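Local coordinates for protein glucose-6-phosphate isomerase (Plasmodium falciparum, PDB 3QKI) that probably catalyses the interconversion of alpha-D-glucose 6-phosphate and beta-D-fructose 6-phosphate, the second step of glycolysis, at residues M282-T287 / F295-D300. Numbering follows the deposited sequence.
Sequences MVAVST and FGISRD
M282 meets the edge of the F295 ring with the end of its side chain. M282 CE lies near the ring plane, 3.3 Å from F295 CE2. The sulfur stays at the edge too, with M282 SD 5.3 Å from the centroid of the F295 ring and 77° off the ring normal, a Met-aromatic contact. The two side chains cross at about a right angle. The M282 chain is extended as far as SD, then bends (chi3 104°), which carries CE to the ring. I297 sits beside this pair and spans two strand residues. I297 CG1 packs on M282 CB at 4.0 Å, and I297 CD1 reaches A284 CB at 3.8 Å. Strand 282-285 belongs to the five-stranded parallel sheet, flanked by helices, consistent with a SIS domain of the phosphoglucose isomerase family. Residues 296-301 link helix 289-295 to strand 302-303, outermost in this sheet within the chain. G296 follows the helix with positive phi, closing it in a Schellman motif. One water joins the backbones, donating to M282 O at 2.7 Å and accepting from S298 N at 2.8 Å. M282 O also takes a bond from N301 ND2. K265 of helix 255-268 makes a cation-pi contact with F295. F252, from the loop before that helix, packs against both A284 and I297.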
ATOM      1  N   MET A 282     -30.871  -6.145  -2.583  1.00 15.04           N
ATOM      2  CA  MET A 282     -30.270  -5.291  -1.559  1.00 15.48           C
ATOM      3  C   MET A 282     -30.287  -5.889  -0.181  1.00 21.36           C
ATOM      4  O   MET A 282     -31.310  -6.398   0.281  1.00 22.07           O
ATOM      5  CB  MET A 282     -30.974  -3.930  -1.515  1.00 17.71           C
ATOM      6  CG  MET A 282     -31.016  -3.231  -2.850  1.00 21.67           C
ATOM      7  SD  MET A 282     -31.600  -1.552  -2.699  1.00 27.55           S
ATOM      8  CE  MET A 282     -30.082  -0.711  -2.852  1.00 26.50           C
ATOM      9  N   VAL A 283     -29.132  -5.840   0.480  1.00 18.82           N
ATOM     10  CA  VAL A 283     -28.985  -6.266   1.860  1.00 18.33           C
ATOM     11  C   VAL A 283     -28.257  -5.202   2.690  1.00 19.89           C
ATOM     12  O   VAL A 283     -27.488  -4.391   2.139  1.00 18.26           O
ATOM     13  CB  VAL A 283     -28.561  -7.740   2.123  1.00 23.79           C
ATOM     14  CG1 VAL A 283     -28.691  -8.611   0.894  1.00 24.18           C
ATOM     15  CG2 VAL A 283     -27.188  -7.862   2.733  1.00 23.99           C
ATOM     16  N   ALA A 284     -28.549  -5.147   3.996  1.00 15.23           N
ATOM     17  CA  ALA A 284     -27.849  -4.197   4.844  1.00 14.38           C
ATOM     18  C   ALA A 284     -27.216  -4.875   6.024  1.00 17.47           C
ATOM     19  O   ALA A 284     -27.752  -5.840   6.554  1.00 16.92           O
ATOM     20  CB  ALA A 284     -28.801  -3.110   5.324  1.00 14.91           C
ATOM     21  N   VAL A 285     -26.065  -4.359   6.453  1.00 15.55           N
ATOM     22  CA  VAL A 285     -25.414  -4.806   7.671  1.00 14.33           C
ATOM     23  C   VAL A 285     -25.443  -3.526   8.474  1.00 19.06           C
ATOM     24  O   VAL A 285     -24.720  -2.574   8.149  1.00 16.87           O
ATOM     25  CB  VAL A 285     -23.999  -5.397   7.486  1.00 16.97           C
ATOM     26  CG1 VAL A 285     -23.366  -5.691   8.837  1.00 16.26           C
ATOM     27  CG2 VAL A 285     -24.049  -6.673   6.635  1.00 17.12           C
ATOM     28  N   SER A 286     -26.409  -3.447   9.421  1.00 15.23           N
ATOM     29  CA  SER A 286     -26.698  -2.229  10.178  1.00 16.64           C
ATOM     30  C   SER A 286     -27.620  -2.527  11.373  1.00 23.88           C
ATOM     31  O   SER A 286     -28.210  -3.607  11.455  1.00 21.14           O
ATOM     32  CB  SER A 286     -27.459  -1.257   9.274  1.00 17.63           C
ATOM     33  OG  SER A 286     -27.718  -0.003   9.883  1.00 22.76           O
ATOM     34  N   THR A 287     -27.829  -1.515  12.246  1.00 23.48           N
ATOM     35  CA  THR A 287     -28.801  -1.665  13.355  1.00 23.54           C
ATOM     36  C   THR A 287     -29.876  -0.622  13.230  1.00 27.57           C
ATOM     37  O   THR A 287     -30.847  -0.633  13.999  1.00 27.38           O
ATOM     38  CB  THR A 287     -28.120  -1.597  14.702  1.00 31.65           C
ATOM     39  OG1 THR A 287     -27.366  -0.385  14.758  1.00 30.61           O
ATOM     40  CG2 THR A 287     -27.231  -2.786  14.928  1.00 32.47           C
ATOM     41  N   PHE A 295     -34.890   2.907   3.133  1.00 19.28           N
ATOM     42  CA  PHE A 295     -34.062   2.642   1.963  1.00 19.18           C
ATOM     43  C   PHE A 295     -34.722   1.603   1.044  1.00 24.91           C
ATOM     44  O   PHE A 295     -34.361   1.497  -0.128  1.00 26.35           O
ATOM     45  CB  PHE A 295     -32.646   2.191   2.400  1.00 20.23           C
ATOM     46  CG  PHE A 295     -31.591   2.434   1.346  1.00 19.14           C
ATOM     47  CD1 PHE A 295     -30.970   3.672   1.236  1.00 20.16           C
ATOM     48  CD2 PHE A 295     -31.248   1.438   0.441  1.00 19.81           C
ATOM     49  CE1 PHE A 295     -30.013   3.907   0.238  1.00 20.08           C
ATOM     50  CE2 PHE A 295     -30.324   1.687  -0.577  1.00 21.32           C
ATOM     51  CZ  PHE A 295     -29.703   2.914  -0.660  1.00 19.09           C
ATOM     52  N   GLY A 296     -35.685   0.852   1.575  1.00 20.89           N
ATOM     53  CA  GLY A 296     -36.379  -0.167   0.804  1.00 19.86           C
ATOM     54  C   GLY A 296     -35.775  -1.546   0.965  1.00 25.02           C
ATOM     55  O   GLY A 296     -36.022  -2.425   0.141  1.00 27.43           O
ATOM     56  N   ILE A 297     -35.015  -1.762   2.051  1.00 19.27           N
ATOM     57  CA  ILE A 297     -34.431  -3.054   2.361  1.00 18.70           C
ATOM     58  C   ILE A 297     -35.425  -3.845   3.222  1.00 24.22           C
ATOM     59  O   ILE A 297     -35.956  -3.317   4.193  1.00 24.85           O
ATOM     60  CB  ILE A 297     -33.034  -2.890   3.006  1.00 20.55           C
ATOM     61  CG1 ILE A 297     -32.053  -2.275   1.964  1.00 19.55           C
ATOM     62  CG2 ILE A 297     -32.487  -4.232   3.531  1.00 21.53           C
ATOM     63  CD1 ILE A 297     -30.892  -1.614   2.545  1.00 24.93           C
ATOM     64  N   SER A 298     -35.705  -5.086   2.833  1.00 22.30           N
ATOM     65  CA  SER A 298     -36.604  -5.964   3.572  1.00 22.34           C
ATOM     66  C   SER A 298     -35.999  -6.336   4.944  1.00 24.86           C
ATOM     67  O   SER A 298     -34.786  -6.328   5.103  1.00 23.17           O
ATOM     68  CB  SER A 298     -36.921  -7.190   2.724  1.00 28.62           C
ATOM     69  OG  SER A 298     -37.171  -8.352   3.499  1.00 47.05           O
ATOM     70  N   ARG A 299     -36.845  -6.630   5.939  1.00 23.25           N
ATOM     71  CA  ARG A 299     -36.400  -6.992   7.296  1.00 23.18           C
ATOM     72  C   ARG A 299     -35.585  -8.230   7.395  1.00 28.12           C
ATOM     73  O   ARG A 299     -34.726  -8.330   8.278  1.00 29.55           O
ATOM     74  CB  ARG A 299     -37.578  -7.045   8.284  1.00 27.39           C
ATOM     75  CG  ARG A 299     -38.192  -5.672   8.533  1.00 39.91           C
ATOM     76  CD  ARG A 299     -37.134  -4.687   9.013  1.00 60.38           C
ATOM     77  NE  ARG A 299     -37.473  -4.099  10.297  1.00 73.90           N
ATOM     78  CZ  ARG A 299     -37.239  -4.658  11.476  1.00 99.70           C
ATOM     79  NH1 ARG A 299     -36.634  -5.840  11.553  1.00 92.90           N
ATOM     80  NH2 ARG A 299     -37.613  -4.050  12.587  1.00 90.69           N
ATOM     81  N   ASP A 300     -35.829  -9.183   6.498  1.00 24.17           N
ATOM     82  CA  ASP A 300     -35.055 -10.416   6.471  1.00 24.41           C
ATOM     83  C   ASP A 300     -33.669 -10.164   5.910  1.00 24.88           C
ATOM     84  O   ASP A 300     -32.812 -11.046   5.988  1.00 25.45           O
ATOM     85  CB  ASP A 300     -35.755 -11.451   5.592  1.00 27.18           C
ATOM     86  CG  ASP A 300     -37.033 -12.010   6.180  1.00 43.90           C
ATOM     87  OD1 ASP A 300     -37.777 -12.699   5.432  1.00 46.26           O
ATOM     88  OD2 ASP A 300     -37.292 -11.767   7.392  1.00 45.50           O
TER
HETATM   89  O   HOH W   1     -33.923  -6.001   0.915  1.00 23.98           O